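Local atomic coordinates of cytochrome c-554 (Nitrosomonas europaea, PDB entry 1FT5), a protein that takes electrons directly from hydroxylamine oxidoreductase during ammonia oxidation and carries them on its four covalently bound c-type hemes. Residues S105-A108 against F109-G113. Numbering follows the deposited sequence.
Sequences SGQA and FEKSG
Ser112 folds its hydroxyl back onto the carbonyl of Ala108, one helical turn earlier. Ser112 OG is the donor to Ala108 O, at 2.9 Å. The Ser112 amide reaches the same oxygen from the opposite face of the carbonyl plane, with an N-H...O angle of 143°. Ala108 O is thus gripped by two bonds from one residue. The side-chain torsion allows this: at chi1 72°, OG sits between the backbone N and the carbonyl carbon and faces back along the helix.

Lys111 makes a similar but looser return to Gln107. Lys111 N bonds to Gln107 O at 2.9 Å. Lys111 CG, set anti to the carbonyl carbon, lies 3.1 Å from Gln107 O. Bends at chi2 and chi4 then turn the chain back toward Gln107. It runs alongside that of Gln107, both pointing the same way. Lys111 NZ ends 3.8 Å from Gln107 CB and gives a weak hydrogen bond of 3.3 Å to Gln107 O.

Phe109 and Glu110 continue the ladder through their amides, to Ser105 O and Gly106 O. The Phe109 side chain leads away from this turn and touches Lys115, Glu185 and Val187. On the preceding turn, Ser105 OG bonds to Thr116 OG1, and Gly106 touches a heme.

Gly113 leaves helical geometry with a positive phi, and Gly113 N bonds to Phe109 O at 2.7 Å. The contact lies near the C-terminal end of helix 99-112, the helix that also carries His102, an axial ligand of heme 1. The serine hydroxyl bonded to the carbonyl four residues back is a familiar side-chain-to-backbone bond of alpha-helices.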
loop_
_atom_site.group_PDB
_atom_site.type_symbol
_atom_site.label_atom_id
_atom_site.label_comp_id
_atom_site.label_asym_id
_atom_site.label_seq_id
_atom_site.Cartn_x
_atom_site.Cartn_y
_atom_site.Cartn_z
ATOM N N SER A 105 -9.525 4.903 19.668
ATOM C CA SER A 105 -10.570 3.877 19.618
ATOM C C SER A 105 -10.051 2.599 20.237
ATOM O O SER A 105 -10.844 1.885 20.876
ATOM C CB SER A 105 -11.022 3.606 18.163
ATOM O OG SER A 105 -11.734 4.714 17.610
ATOM N N GLY A 106 -8.770 2.306 20.087
ATOM C CA GLY A 106 -8.156 1.127 20.687
ATOM C C GLY A 106 -8.206 1.263 22.220
ATOM O O GLY A 106 -8.517 0.311 22.917
ATOM N N GLN A 107 -7.868 2.447 22.711
ATOM C CA GLN A 107 -7.930 2.712 24.168
ATOM C C GLN A 107 -9.372 2.638 24.653
ATOM O O GLN A 107 -9.600 2.063 25.734
ATOM C CB GLN A 107 -7.381 4.116 24.447
ATOM C CG GLN A 107 -5.886 4.163 24.314
ATOM C CD GLN A 107 -5.340 5.589 24.325
ATOM O OE1 GLN A 107 -4.140 5.801 24.535
ATOM N NE2 GLN A 107 -6.202 6.561 24.086
ATOM N N ALA A 108 -10.334 3.186 23.908
ATOM C CA ALA A 108 -11.763 3.119 24.333
ATOM C C ALA A 108 -12.214 1.658 24.410
ATOM O O ALA A 108 -12.960 1.238 25.312
ATOM C CB ALA A 108 -12.671 3.878 23.372
ATOM N N PHE A 109 -11.821 0.868 23.417
ATOM C CA PHE A 109 -12.187 -0.547 23.456
ATOM C C PHE A 109 -11.503 -1.286 24.648
ATOM O O PHE A 109 -12.168 -2.053 25.370
ATOM C CB PHE A 109 -11.773 -1.209 22.108
ATOM C CG PHE A 109 -12.171 -2.645 21.998
ATOM C CD1 PHE A 109 -13.468 -2.976 21.633
ATOM C CD2 PHE A 109 -11.241 -3.632 22.291
ATOM C CE1 PHE A 109 -13.852 -4.331 21.556
ATOM C CE2 PHE A 109 -11.598 -4.993 22.217
ATOM C CZ PHE A 109 -12.906 -5.314 21.847
ATOM N N GLU A 110 -10.217 -1.088 24.872
ATOM C CA GLU A 110 -9.525 -1.768 25.957
ATOM C C GLU A 110 -10.130 -1.373 27.298
ATOM O O GLU A 110 -10.263 -2.228 28.173
ATOM C CB GLU A 110 -8.003 -1.461 25.958
ATOM C CG GLU A 110 -7.243 -2.045 27.102
ATOM C CD GLU A 110 -5.743 -2.222 26.859
ATOM O OE1 GLU A 110 -5.180 -1.629 25.896
ATOM O OE2 GLU A 110 -5.115 -2.976 27.644
ATOM N N LYS A 111 -10.551 -0.115 27.441
ATOM C CA LYS A 111 -11.076 0.315 28.745
ATOM C C LYS A 111 -12.517 0.044 28.983
ATOM O O LYS A 111 -12.915 -0.119 30.155
ATOM C CB LYS A 111 -10.859 1.834 28.952
ATOM C CG LYS A 111 -9.457 2.273 28.788
ATOM C CD LYS A 111 -8.475 1.611 29.763
ATOM C CE LYS A 111 -7.043 1.916 29.268
ATOM N NZ LYS A 111 -7.039 2.287 27.766
ATOM N N SER A 112 -13.311 0.009 27.923
ATOM C CA SER A 112 -14.745 -0.165 28.075
ATOM C C SER A 112 -15.468 -0.971 27.062
ATOM O O SER A 112 -16.703 -1.018 27.084
ATOM C CB SER A 112 -15.409 1.211 28.119
ATOM O OG SER A 112 -15.362 1.773 26.794
ATOM N N GLY A 113 -14.741 -1.592 26.130
ATOM C CA GLY A 113 -15.379 -2.422 25.129
ATOM C C GLY A 113 -16.163 -1.672 24.051
ATOM O O GLY A 113 -16.872 -2.280 23.261
#